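Local coordinates for uncharacterized protein (Staphylococcus aureus subsp. aureus, PDB 4H0A) that is of unknown function but belongs to the CAP family of cysteine-rich secretory proteins, joining a CAP-associated N-terminal region to a C-terminal CAP domain, at residues P124-D129 with E175-I180; G130-F135 with N186-S191; K143-I148 with E181-N186; G151-Q156 with V169-K174. All blocks are in the same frame, centred on the assembly; numbering follows the deposited sequence.

Interaction 1. Residues P124-D129 with E175-I180; sequences PSFKVD and EMLADI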
loop_
_atom_site.group_PDB
_atom_site.type_symbol
_atom_site.label_atom_id
_atom_site.label_comp_id
_atom_site.label_asym_id
_atom_site.label_seq_id
_atom_site.Cartn_x
_atom_site.Cartn_y
_atom_site.Cartn_z
ATOM N N PRO A 124 5.918 -19.779 -0.124
ATOM C CA PRO A 124 7.198 -19.273 0.395
ATOM C C PRO A 124 7.293 -19.474 1.905
ATOM O O PRO A 124 6.303 -19.346 2.628
ATOM C CB PRO A 124 7.216 -17.804 -0.019
ATOM C CG PRO A 124 5.834 -17.462 -0.324
ATOM C CD PRO A 124 5.060 -18.689 -0.622
ATOM N N SER A 125 8.484 -19.860 2.354
ATOM C CA SER A 125 8.745 -20.223 3.741
ATOM C C SER A 125 10.053 -19.617 4.233
ATOM O O SER A 125 11.015 -19.526 3.471
ATOM C CB SER A 125 8.811 -21.746 3.849
ATOM O OG SER A 125 8.679 -22.184 5.190
ATOM N N PHE A 126 10.099 -19.231 5.514
ATOM C CA PHE A 126 11.308 -18.671 6.116
ATOM C C PHE A 126 11.180 -18.651 7.629
ATOM O O PHE A 126 10.087 -18.863 8.158
ATOM C CB PHE A 126 11.575 -17.240 5.584
ATOM C CG PHE A 126 10.436 -16.276 5.805
ATOM C CD1 PHE A 126 10.295 -15.607 7.012
ATOM C CD2 PHE A 126 9.526 -16.007 4.797
ATOM C CE1 PHE A 126 9.250 -14.708 7.215
ATOM C CE2 PHE A 126 8.476 -15.113 5.002
ATOM C CZ PHE A 126 8.347 -14.464 6.210
ATOM N N LYS A 127 12.280 -18.338 8.321
ATOM C CA LYS A 127 12.291 -18.200 9.778
ATOM C C LYS A 127 12.684 -16.790 10.169
ATOM O O LYS A 127 13.557 -16.206 9.527
ATOM C CB LYS A 127 13.257 -19.202 10.431
ATOM C CG LYS A 127 12.791 -20.645 10.332
ATOM C CD LYS A 127 13.622 -21.567 11.217
ATOM C CE LYS A 127 13.070 -22.974 11.217
ATOM N NZ LYS A 127 13.789 -23.852 12.183
ATOM N N VAL A 128 12.011 -16.230 11.190
ATOM C CA VAL A 128 12.315 -14.920 11.776
ATOM C C VAL A 128 12.591 -15.184 13.245
ATOM O O VAL A 128 11.642 -15.474 13.985
ATOM C CB VAL A 128 11.196 -13.867 11.578
ATOM C CG1 VAL A 128 11.437 -12.627 12.445
ATOM C CG2 VAL A 128 11.075 -13.476 10.117
ATOM N N ASP A 129 13.882 -15.136 13.658
ATOM C CA ASP A 129 14.288 -15.386 15.043
ATOM C C ASP A 129 13.879 -16.823 15.483
ATOM O O ASP A 129 13.393 -17.018 16.599
ATOM C CB ASP A 129 13.661 -14.294 15.944
ATOM C CG ASP A 129 14.148 -14.250 17.368
ATOM O OD1 ASP A 129 15.202 -14.845 17.650
ATOM O OD2 ASP A 129 13.458 -13.635 18.210
ATOM N N GLU A 175 11.722 -10.130 8.012
ATOM C CA GLU A 175 11.115 -9.691 9.288
ATOM C C GLU A 175 10.040 -8.654 9.006
ATOM O O GLU A 175 9.005 -8.721 9.660
ATOM C CB GLU A 175 12.090 -9.226 10.400
ATOM C CG GLU A 175 13.497 -8.855 9.991
ATOM C CD GLU A 175 14.415 -9.967 9.519
ATOM O OE1 GLU A 175 14.556 -10.988 10.231
ATOM O OE2 GLU A 175 14.962 -9.830 8.402
HETATM N N MSE A 176 10.198 -7.777 7.977
HETATM C CA MSE A 176 9.114 -6.847 7.646
HETATM C C MSE A 176 7.929 -7.632 7.098
HETATM O O MSE A 176 6.785 -7.341 7.435
HETATM C CB MSE A 176 9.561 -5.782 6.611
HETATM C CG MSE A 176 8.473 -4.770 6.274
HETATM SE SE MSE A 176 8.341 -3.447 7.680
HETATM C CE MSE A 176 6.843 -3.994 8.575
ATOM N N LEU A 177 8.202 -8.607 6.242
ATOM C CA LEU A 177 7.161 -9.437 5.650
ATOM C C LEU A 177 6.354 -10.178 6.750
ATOM O O LEU A 177 5.128 -10.191 6.694
ATOM C CB LEU A 177 7.818 -10.436 4.676
ATOM C CG LEU A 177 6.930 -11.156 3.696
ATOM C CD1 LEU A 177 6.255 -10.209 2.739
ATOM C CD2 LEU A 177 7.743 -12.153 2.894
ATOM N N ALA A 178 7.024 -10.719 7.779
ATOM C CA ALA A 178 6.324 -11.387 8.893
ATOM C C ALA A 178 5.477 -10.389 9.700
ATOM O O ALA A 178 4.383 -10.724 10.155
ATOM C CB ALA A 178 7.321 -12.060 9.824
ATOM N N ASP A 179 5.981 -9.166 9.869
ATOM C CA ASP A 179 5.268 -8.129 10.602
ATOM C C ASP A 179 4.027 -7.652 9.811
ATOM O O ASP A 179 2.941 -7.595 10.384
ATOM C CB ASP A 179 6.223 -6.974 10.899
ATOM C CG ASP A 179 5.695 -5.994 11.917
ATOM O OD1 ASP A 179 5.010 -5.039 11.514
ATOM O OD2 ASP A 179 5.989 -6.174 13.117
ATOM N N ILE A 180 4.168 -7.355 8.507
ATOM C CA ILE A 180 3.032 -6.927 7.676
ATOM C C ILE A 180 2.046 -8.078 7.510
ATOM O O ILE A 180 0.842 -7.839 7.595
ATOM C CB ILE A 180 3.473 -6.393 6.277
ATOM C CG1 ILE A 180 4.258 -5.098 6.428
ATOM C CG2 ILE A 180 2.248 -6.188 5.342
ATOM C CD1 ILE A 180 4.865 -4.552 5.145
#
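Phe126 and Leu177 meet where strand 125-128 passes over helix 175-180. The Phe126 CG sits between the backbone N and the carbonyl carbon (chi1 57°), and the ring extends from there to the helix. Its CE2 comes to 3.7 Å from Leu177 CD2, with CZ of the same ring next in line; the methyl approaches the ring obliquely. Ala178 uses the ring differently: its CB lies at the edge, near the ring plane, 4.2 Å from Phe126 CE1.

The strand and the helix run almost perpendicular, at 96°, with their axes 8.9 Å apart. This is beta-on-alpha packing: the small antiparallel sheet of strands 125-128, 131-136 and 184-185 lays one face on the helix, within the CAP-associated N-terminal region. Phe126 and Val128, two residues apart on the strand, both send their CB toward the helix, while Lys127 between them does not. The carbonyl O of Lys127 instead accepts a hydrogen bond from the Lys174 side chain, just ahead of the helical segment.

Val128 closes the strand's share with both branches. CG2, beside the backbone N, settles over the start of the segment, 3.9 Å from Glu175 CA, and also reaches Ala178 CB at 4.0 Å. CG1, anti to the backbone N (chi1 168°), lies against the aliphatic part of Glu175, 4.0 Å from its CB.

Interaction 2. Residues G130-F135 with N186-S191; sequences GKKYEF and NSNSTS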
loop_
_atom_site.group_PDB
_atom_site.type_symbol
_atom_site.label_atom_id
_atom_site.label_comp_id
_atom_site.label_asym_id
_atom_site.label_seq_id
_atom_site.Cartn_x
_atom_site.Cartn_y
_atom_site.Cartn_z
ATOM N N GLY A 130 14.048 -17.794 14.577
ATOM C CA GLY A 130 13.715 -19.197 14.820
ATOM C C GLY A 130 12.263 -19.605 14.606
ATOM O O GLY A 130 11.978 -20.803 14.552
ATOM N N LYS A 131 11.324 -18.646 14.484
ATOM C CA LYS A 131 9.900 -18.948 14.301
ATOM C C LYS A 131 9.596 -19.098 12.819
ATOM O O LYS A 131 9.885 -18.192 12.044
ATOM C CB LYS A 131 9.038 -17.841 14.923
ATOM C CG LYS A 131 7.550 -18.147 14.977
ATOM C CD LYS A 131 6.775 -17.010 15.651
ATOM C CE LYS A 131 5.327 -16.962 15.225
ATOM N NZ LYS A 131 4.619 -15.781 15.792
ATOM N N LYS A 132 9.001 -20.226 12.423
ATOM C CA LYS A 132 8.688 -20.477 11.017
ATOM C C LYS A 132 7.447 -19.702 10.568
ATOM O O LYS A 132 6.461 -19.622 11.298
ATOM C CB LYS A 132 8.488 -21.984 10.756
ATOM C CG LYS A 132 8.055 -22.305 9.320
ATOM C CD LYS A 132 8.426 -23.715 8.895
ATOM C CE LYS A 132 7.516 -24.236 7.801
ATOM N NZ LYS A 132 8.095 -25.422 7.114
ATOM N N TYR A 133 7.518 -19.140 9.356
ATOM C CA TYR A 133 6.421 -18.449 8.683
ATOM C C TYR A 133 6.242 -19.076 7.318
ATOM O O TYR A 133 7.220 -19.187 6.580
ATOM C CB TYR A 133 6.707 -16.950 8.543
ATOM C CG TYR A 133 6.629 -16.217 9.857
ATOM C CD1 TYR A 133 7.731 -16.130 10.692
ATOM C CD2 TYR A 133 5.432 -15.674 10.304
ATOM C CE1 TYR A 133 7.656 -15.488 11.924
ATOM C CE2 TYR A 133 5.346 -15.022 11.532
ATOM C CZ TYR A 133 6.459 -14.939 12.346
ATOM O OH TYR A 133 6.372 -14.296 13.557
ATOM N N GLU A 134 5.029 -19.532 6.993
ATOM C CA GLU A 134 4.735 -20.107 5.681
ATOM C C GLU A 134 3.462 -19.476 5.154
ATOM O O GLU A 134 2.444 -19.498 5.846
ATOM C CB GLU A 134 4.607 -21.627 5.747
ATOM C CG GLU A 134 4.685 -22.252 4.366
ATOM C CD GLU A 134 4.500 -23.753 4.334
ATOM O OE1 GLU A 134 4.168 -24.336 5.392
ATOM O OE2 GLU A 134 4.664 -24.345 3.243
ATOM N N PHE A 135 3.524 -18.871 3.961
ATOM C CA PHE A 135 2.369 -18.200 3.371
ATOM C C PHE A 135 1.661 -19.080 2.363
ATOM O O PHE A 135 2.316 -19.777 1.593
ATOM C CB PHE A 135 2.789 -16.901 2.674
ATOM C CG PHE A 135 3.224 -15.803 3.609
ATOM C CD1 PHE A 135 2.348 -15.284 4.554
ATOM C CD2 PHE A 135 4.479 -15.229 3.493
ATOM C CE1 PHE A 135 2.728 -14.224 5.374
ATOM C CE2 PHE A 135 4.860 -14.180 4.325
ATOM C CZ PHE A 135 3.987 -13.692 5.263
ATOM N N ASN A 186 -0.214 -20.277 6.835
ATOM C CA ASN A 186 -0.573 -21.682 6.942
ATOM C C ASN A 186 -0.950 -21.979 8.402
ATOM O O ASN A 186 -0.491 -21.273 9.303
ATOM C CB ASN A 186 0.599 -22.549 6.479
ATOM C CG ASN A 186 0.292 -24.026 6.353
ATOM O OD1 ASN A 186 -0.859 -24.473 6.436
ATOM N ND2 ASN A 186 1.322 -24.814 6.108
ATOM N N SER A 187 -1.791 -23.006 8.635
ATOM C CA SER A 187 -2.254 -23.401 9.977
ATOM C C SER A 187 -1.101 -23.642 10.977
ATOM O O SER A 187 -1.284 -23.405 12.172
ATOM C CB SER A 187 -3.115 -24.659 9.895
ATOM O OG SER A 187 -2.410 -25.733 9.292
ATOM N N ASN A 188 0.069 -24.117 10.493
ATOM C CA ASN A 188 1.251 -24.350 11.338
ATOM C C ASN A 188 1.859 -23.027 11.870
ATOM O O ASN A 188 2.458 -23.029 12.944
ATOM C CB ASN A 188 2.330 -25.167 10.585
ATOM C CG ASN A 188 2.898 -24.551 9.310
ATOM O OD1 ASN A 188 2.895 -23.332 9.101
ATOM N ND2 ASN A 188 3.448 -25.389 8.439
ATOM N N SER A 189 1.716 -21.919 11.120
ATOM C CA SER A 189 2.254 -20.611 11.509
ATOM C C SER A 189 1.301 -19.870 12.457
ATOM O O SER A 189 0.110 -20.178 12.502
ATOM C CB SER A 189 2.516 -19.758 10.271
ATOM O OG SER A 189 3.461 -20.365 9.403
ATOM N N THR A 190 1.838 -18.893 13.212
ATOM C CA THR A 190 1.080 -18.064 14.158
ATOM C C THR A 190 1.335 -16.596 13.838
ATOM O O THR A 190 2.485 -16.206 13.636
ATOM C CB THR A 190 1.473 -18.394 15.612
ATOM O OG1 THR A 190 1.340 -19.800 15.833
ATOM C CG2 THR A 190 0.630 -17.635 16.635
ATOM N N SER A 191 0.268 -15.783 13.800
ATOM C CA SER A 191 0.368 -14.348 13.517
ATOM C C SER A 191 1.078 -13.617 14.674
ATOM O O SER A 191 0.865 -13.962 15.841
ATOM C CB SER A 191 -1.026 -13.759 13.294
ATOM O OG SER A 191 -1.003 -12.357 13.086
#
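Glu134 is gripped at both its backbone and its side chain by the loop 186-191. Its carbonyl O accepts the N-H of Asn186 at 2.9 Å, and its own N-H goes to Ser189 OG at 3.0 Å. With CG anti to the backbone N (chi1 -164°) and the chain extended beyond it, the side chain lies beside that of Asn186, pointing the same way. There OE1 receives Asn186 ND2 at 3.0 Å; the donor stands above the carboxylate plane, and the two flat groups are 69° apart. Asn188 ND2 adds a weak bond to the same OE1 at 3.3 Å, its amide nearly coplanar with the carboxylate.

Residues 186-189 form a type I beta turn, closed by Ser189 N to Asn186 O, directly after the short strand 184-185 that borders strand 131-136. Asn188 OD1 accepts from Ser189 OG, so this hydroxyl both donates within the turn and accepts from the strand.

Further along, Lys131 NZ reaches Thr190 O at 3.1 Å, from above the carbonyl plane, and makes a weak bond to Tyr133 OH. Its extended chain crosses the Thr190 side chain at about a right angle, CE lying 4.1 Å from Thr190 CB. Tyr133 CB points away from the loop, but its ring swings round until CE2 is 3.7 Å from Thr190 O. Ser191 OG turns elsewhere, to Glu181.

Interaction 3. Residues K143-I148 with E181-N186; sequences KTQTLI and EPYQLN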
loop_
_atom_site.group_PDB
_atom_site.type_symbol
_atom_site.label_atom_id
_atom_site.label_comp_id
_atom_site.label_asym_id
_atom_site.label_seq_id
_atom_site.Cartn_x
_atom_site.Cartn_y
_atom_site.Cartn_z
ATOM N N LYS A 143 -0.681 -13.692 -9.306
ATOM C CA LYS A 143 -0.771 -12.911 -10.541
ATOM C C LYS A 143 -0.619 -11.407 -10.287
ATOM O O LYS A 143 -0.074 -10.718 -11.147
ATOM C CB LYS A 143 -2.114 -13.169 -11.259
ATOM C CG LYS A 143 -2.023 -14.127 -12.450
ATOM C CD LYS A 143 -1.764 -15.570 -12.056
ATOM C CE LYS A 143 -1.860 -16.477 -13.258
ATOM N NZ LYS A 143 -1.499 -17.884 -12.936
ATOM N N THR A 144 -1.140 -10.891 -9.157
ATOM C CA THR A 144 -1.174 -9.442 -8.916
ATOM C C THR A 144 -0.469 -8.942 -7.645
ATOM O O THR A 144 -0.469 -7.734 -7.417
ATOM C CB THR A 144 -2.643 -9.007 -8.897
ATOM O OG1 THR A 144 -3.274 -9.493 -7.702
ATOM C CG2 THR A 144 -3.398 -9.480 -10.163
ATOM N N GLN A 145 0.143 -9.828 -6.851
ATOM C CA GLN A 145 0.873 -9.454 -5.634
ATOM C C GLN A 145 2.043 -10.410 -5.450
ATOM O O GLN A 145 2.327 -10.831 -4.329
ATOM C CB GLN A 145 -0.090 -9.537 -4.440
ATOM C CG GLN A 145 0.262 -8.625 -3.290
ATOM C CD GLN A 145 -0.661 -8.809 -2.109
ATOM O OE1 GLN A 145 -1.519 -9.689 -2.073
ATOM N NE2 GLN A 145 -0.488 -7.998 -1.101
ATOM N N THR A 146 2.699 -10.778 -6.559
ATOM C CA THR A 146 3.735 -11.811 -6.593
ATOM C C THR A 146 4.820 -11.587 -5.558
ATOM O O THR A 146 5.390 -10.504 -5.511
ATOM C CB THR A 146 4.372 -11.890 -7.979
ATOM O OG1 THR A 146 3.358 -11.654 -8.952
ATOM C CG2 THR A 146 5.064 -13.240 -8.228
ATOM N N LEU A 147 5.104 -12.615 -4.738
ATOM C CA LEU A 147 6.179 -12.572 -3.745
ATOM C C LEU A 147 7.374 -13.263 -4.375
ATOM O O LEU A 147 7.258 -14.432 -4.740
ATOM C CB LEU A 147 5.754 -13.258 -2.445
ATOM C CG LEU A 147 6.781 -13.249 -1.303
ATOM C CD1 LEU A 147 7.164 -11.811 -0.901
ATOM C CD2 LEU A 147 6.238 -13.980 -0.087
ATOM N N ILE A 148 8.489 -12.546 -4.573
ATOM C CA ILE A 148 9.677 -13.106 -5.230
ATOM C C ILE A 148 10.858 -12.989 -4.300
ATOM O O ILE A 148 11.045 -11.929 -3.719
ATOM C CB ILE A 148 9.972 -12.387 -6.582
ATOM C CG1 ILE A 148 8.711 -12.320 -7.480
ATOM C CG2 ILE A 148 11.126 -13.087 -7.320
ATOM C CD1 ILE A 148 8.848 -11.480 -8.742
ATOM N N GLU A 181 2.553 -9.310 7.254
ATOM C CA GLU A 181 1.741 -10.509 7.006
ATOM C C GLU A 181 0.736 -10.231 5.860
ATOM O O GLU A 181 -0.473 -10.244 6.085
ATOM C CB GLU A 181 1.036 -10.919 8.318
ATOM C CG GLU A 181 0.408 -12.300 8.307
ATOM C CD GLU A 181 -0.377 -12.602 9.569
ATOM O OE1 GLU A 181 0.133 -12.305 10.673
ATOM O OE2 GLU A 181 -1.498 -13.148 9.455
ATOM N N PRO A 182 1.213 -9.898 4.637
ATOM C CA PRO A 182 0.268 -9.542 3.558
ATOM C C PRO A 182 -0.454 -10.718 2.900
ATOM O O PRO A 182 -1.333 -10.480 2.067
ATOM C CB PRO A 182 1.133 -8.785 2.543
ATOM C CG PRO A 182 2.549 -9.024 2.925
ATOM C CD PRO A 182 2.616 -9.825 4.184
ATOM N N TYR A 183 -0.107 -11.969 3.252
ATOM C CA TYR A 183 -0.753 -13.159 2.712
ATOM C C TYR A 183 -1.271 -14.014 3.853
ATOM O O TYR A 183 -0.862 -13.844 5.008
ATOM C CB TYR A 183 0.226 -13.964 1.850
ATOM C CG TYR A 183 1.026 -13.123 0.884
ATOM C CD1 TYR A 183 0.501 -12.753 -0.346
ATOM C CD2 TYR A 183 2.306 -12.685 1.205
ATOM C CE1 TYR A 183 1.228 -11.972 -1.238
ATOM C CE2 TYR A 183 3.044 -11.903 0.320
ATOM C CZ TYR A 183 2.502 -11.550 -0.901
ATOM O OH TYR A 183 3.254 -10.812 -1.779
ATOM N N GLN A 184 -2.183 -14.927 3.532
ATOM C CA GLN A 184 -2.745 -15.838 4.517
ATOM C C GLN A 184 -1.656 -16.780 5.006
ATOM O O GLN A 184 -0.896 -17.310 4.193
ATOM C CB GLN A 184 -3.916 -16.635 3.909
ATOM C CG GLN A 184 -4.716 -17.442 4.932
ATOM C CD GLN A 184 -5.892 -18.157 4.304
ATOM O OE1 GLN A 184 -5.972 -18.341 3.082
ATOM N NE2 GLN A 184 -6.826 -18.602 5.133
ATOM N N LEU A 185 -1.569 -16.978 6.325
ATOM C CA LEU A 185 -0.579 -17.884 6.902
ATOM C C LEU A 185 -1.115 -19.297 6.938
ATOM O O LEU A 185 -2.317 -19.498 7.116
ATOM C CB LEU A 185 -0.206 -17.460 8.331
ATOM C CG LEU A 185 0.682 -16.239 8.484
ATOM C CD1 LEU A 185 0.688 -15.773 9.925
ATOM C CD2 LEU A 185 2.110 -16.534 8.040
ATOM N N ASN A 186 -0.214 -20.277 6.835
ATOM C CA ASN A 186 -0.573 -21.682 6.942
ATOM C C ASN A 186 -0.950 -21.979 8.402
ATOM O O ASN A 186 -0.491 -21.273 9.303
ATOM C CB ASN A 186 0.599 -22.549 6.479
ATOM C CG ASN A 186 0.292 -24.026 6.353
ATOM O OD1 ASN A 186 -0.859 -24.473 6.436
ATOM N ND2 ASN A 186 1.322 -24.814 6.108
#
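Tyr183 OH donates to the carbonyl O of Gln145 at 2.7 Å, with the donor tilted only 20° from the carbonyl plane. The acceptor lies at the edge of the phenol ring, near its plane. The ring is flanked by further neighbours: Leu147 CB stands 3.6 Å from Tyr183 OH, and Leu147 CD2 packs obliquely at 3.8 Å from Tyr183 CE2. Pro182 CB sits over one face of the ring, displaced toward the rim. The Gln145 side chain slides past the tyrosine in the opposite direction, its CG 4.0 Å from Tyr183 CE1.

Tyr183 lies in the loop between helix 174-180 and strand 184-185; its CG is anti to the carbonyl carbon, beside the backbone N (chi1 -46°), and the ring leads on from there toward Gln145. Gln145 is the first residue to leave helical geometry after helix 139-144, on the way into the edge strand of the seven-stranded antiparallel sheet. Phe135 meets the Tyr183 ring edge-to-face.

The phenol oxygen is buried, yet it has two polar partners, Gln145 O and Gln156 NE2, and through them ties the segment beyond helix 174-180 to this sheet.

Interaction 4. Residues G151-Q156 with V169-K174; sequences GDIYAQ and VRFLTK. With EDO (1,2-ethanediol), chain C.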
loop_
_atom_site.group_PDB
_atom_site.type_symbol
_atom_site.label_atom_id
_atom_site.label_comp_id
_atom_site.label_asym_id
_atom_site.label_seq_id
_atom_site.Cartn_x
_atom_site.Cartn_y
_atom_site.Cartn_z
ATOM N N GLY A 151 17.936 -13.024 -3.836
ATOM C CA GLY A 151 19.030 -13.193 -2.891
ATOM C C GLY A 151 18.452 -13.512 -1.526
ATOM O O GLY A 151 17.636 -14.430 -1.421
ATOM N N ASP A 152 18.804 -12.712 -0.502
ATOM C CA ASP A 152 18.306 -12.878 0.876
ATOM C C ASP A 152 17.100 -11.962 1.178
ATOM O O ASP A 152 16.616 -11.970 2.312
ATOM C CB ASP A 152 19.426 -12.587 1.900
ATOM N N ILE A 153 16.608 -11.174 0.193
ATOM C CA ILE A 153 15.464 -10.281 0.428
ATOM C C ILE A 153 14.301 -10.688 -0.467
ATOM O O ILE A 153 14.435 -11.601 -1.296
ATOM C CB ILE A 153 15.843 -8.782 0.255
ATOM C CG1 ILE A 153 16.325 -8.445 -1.178
ATOM C CG2 ILE A 153 16.897 -8.402 1.291
ATOM C CD1 ILE A 153 16.266 -6.946 -1.490
ATOM N N TYR A 154 13.146 -10.026 -0.275
ATOM C CA TYR A 154 11.940 -10.312 -1.029
ATOM C C TYR A 154 11.439 -9.092 -1.750
ATOM O O TYR A 154 11.804 -7.956 -1.421
ATOM C CB TYR A 154 10.843 -10.834 -0.089
ATOM C CG TYR A 154 11.177 -12.183 0.502
ATOM C CD1 TYR A 154 12.005 -12.293 1.612
ATOM C CD2 TYR A 154 10.716 -13.355 -0.086
ATOM C CE1 TYR A 154 12.342 -13.536 2.144
ATOM C CE2 TYR A 154 11.044 -14.604 0.440
ATOM C CZ TYR A 154 11.866 -14.692 1.551
ATOM O OH TYR A 154 12.217 -15.906 2.090
ATOM N N ALA A 155 10.590 -9.329 -2.735
ATOM C CA ALA A 155 9.915 -8.274 -3.472
ATOM C C ALA A 155 8.474 -8.651 -3.654
ATOM O O ALA A 155 8.179 -9.801 -3.988
ATOM C CB ALA A 155 10.564 -8.043 -4.827
ATOM N N GLN A 156 7.579 -7.706 -3.393
ATOM C CA GLN A 156 6.160 -7.833 -3.678
ATOM C C GLN A 156 5.933 -7.024 -4.934
ATOM O O GLN A 156 6.214 -5.824 -4.923
ATOM C CB GLN A 156 5.307 -7.321 -2.527
ATOM C CG GLN A 156 5.503 -8.086 -1.230
ATOM C CD GLN A 156 4.504 -7.575 -0.245
ATOM O OE1 GLN A 156 4.740 -6.573 0.432
ATOM N NE2 GLN A 156 3.292 -8.104 -0.304
ATOM N N VAL A 169 6.507 -1.747 -6.790
ATOM C CA VAL A 169 7.276 -2.853 -6.210
ATOM C C VAL A 169 7.655 -2.488 -4.793
ATOM O O VAL A 169 8.038 -1.343 -4.540
ATOM C CB VAL A 169 8.545 -3.204 -7.031
ATOM C CG1 VAL A 169 9.308 -4.372 -6.393
ATOM C CG2 VAL A 169 8.198 -3.507 -8.488
ATOM N N ARG A 170 7.575 -3.452 -3.872
ATOM C CA ARG A 170 8.052 -3.254 -2.514
ATOM C C ARG A 170 9.131 -4.268 -2.257
ATOM O O ARG A 170 8.842 -5.464 -2.287
ATOM C CB ARG A 170 6.947 -3.359 -1.447
ATOM C CG ARG A 170 7.522 -3.359 -0.007
ATOM C CD ARG A 170 6.516 -2.898 1.019
ATOM N NE ARG A 170 5.385 -3.818 1.117
ATOM C CZ ARG A 170 4.251 -3.552 1.758
ATOM N NH1 ARG A 170 4.093 -2.393 2.393
ATOM N NH2 ARG A 170 3.273 -4.444 1.782
ATOM N N PHE A 171 10.381 -3.809 -2.050
ATOM C CA PHE A 171 11.477 -4.702 -1.671
ATOM C C PHE A 171 11.511 -4.697 -0.160
ATOM O O PHE A 171 11.440 -3.611 0.423
ATOM C CB PHE A 171 12.810 -4.256 -2.270
ATOM C CG PHE A 171 12.930 -4.530 -3.749
ATOM C CD1 PHE A 171 12.552 -3.576 -4.679
ATOM C CD2 PHE A 171 13.494 -5.717 -4.210
ATOM C CE1 PHE A 171 12.708 -3.811 -6.044
ATOM C CE2 PHE A 171 13.648 -5.949 -5.574
ATOM C CZ PHE A 171 13.252 -4.997 -6.483
ATOM N N LEU A 172 11.587 -5.867 0.492
ATOM C CA LEU A 172 11.583 -5.895 1.956
ATOM C C LEU A 172 12.229 -7.155 2.518
ATOM O O LEU A 172 12.383 -8.154 1.819
ATOM C CB LEU A 172 10.147 -5.740 2.514
ATOM C CG LEU A 172 9.163 -6.935 2.427
ATOM C CD1 LEU A 172 7.806 -6.537 2.991
ATOM C CD2 LEU A 172 8.984 -7.432 0.986
ATOM N N THR A 173 12.612 -7.089 3.800
ATOM C CA THR A 173 13.226 -8.224 4.482
ATOM C C THR A 173 12.158 -9.186 4.967
ATOM O O THR A 173 10.988 -8.823 5.078
ATOM C CB THR A 173 14.077 -7.758 5.667
ATOM O OG1 THR A 173 13.218 -7.180 6.647
ATOM C CG2 THR A 173 15.158 -6.767 5.258
ATOM N N LYS A 174 12.573 -10.404 5.297
ATOM C CA LYS A 174 11.668 -11.404 5.854
ATOM C C LYS A 174 11.023 -10.939 7.197
ATOM O O LYS A 174 9.858 -11.254 7.443
ATOM C CB LYS A 174 12.393 -12.741 6.049
ATOM C CG LYS A 174 13.596 -12.728 6.984
ATOM C CD LYS A 174 14.347 -14.076 6.872
ATOM C CE LYS A 174 15.623 -14.096 7.673
ATOM N NZ LYS A 174 15.375 -14.165 9.132
HETATM C C1 EDO C . 4.793 0.836 3.462
HETATM O O1 EDO C . 5.678 0.109 2.628
HETATM C C2 EDO C . 5.313 0.583 4.902
HETATM O O2 EDO C . 4.481 1.212 5.848
HETATM O O HOH W 1 15.095 -10.910 4.386
#
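Strands 153-159 and 166-172 form a beta hairpin in the seven-stranded antiparallel sheet, and Tyr154, Ala155 and Gln156 pair with Leu172, Phe171 and Arg170 in it. Tyr154-Leu172 and Gln156-Arg170 are hydrogen-bonded pairs, each with both N-H groups donating across; Ala155-Phe171 between them is a non-hydrogen-bonded pair.

On the face carrying Ala155 and Phe171, the alanine methyl makes an off-centre CH-pi contact with the aromatic ring, 4.2 Å from its centroid. Ile153 CD1 also reaches this ring, 4.1 Å from Phe171 CD2.

The other face holds Tyr154, Leu172, Gln156 and Arg170. Tyr154 CB rests 4.0 Å from Leu172 CD2, and its ring extends on to Lys174 CB, 4.0 Å from Tyr154 CE1. Beyond the strand, Thr173 takes the N-cap position of helix 174-180, and a water links Asp152 O to Lys174 N.

Gln156 and Arg170 lie side by side, pointing the same way. Arg170 bends at chi3 (65°), which places NE toward Gln156 OE1 at 2.9 Å; NH2 meets that oxygen at 2.9 Å as well. The guanidinium thus clasps one oxygen side-on, and the amide and guanidinium planes are only 16° apart. NH1 makes a salt bridge to Asp281 and donates to O1 of 1,2-ethanediol, probably from the crystallisation liquor, at 3.0 Å. Two donors on OE1, with Tyr183 at NE2, fix the amide's orientation; the Asp281 carboxylate probably offsets the positive charge of the buried guanidinium.

Interactions 1, 3 and 4 lie with their centres about 10 to 12 Å apart. Interactions 1 and 3 share an apolar core: Leu147 CD2 of interaction 3 is 3.5 Å from Pro124 CG and 3.8 Å from Leu177 CD2, both of interaction 1. Interaction 4 joins it through Tyr154, which touches Leu147, and Leu172, which touches Leu177; its second strand leads straight into the helix of interaction 1. Interactions 1 and 2 use neighbouring strands of the small sheet, joined by the bond from Tyr133 N to Phe126 O at 2.8 Å. Interactions 2 and 3 share Asn186. Interaction 2 is the surface contact of the set; its centre lies about 18 Å from that of interaction 4, whose Arg170 holds the 1,2-ethanediol.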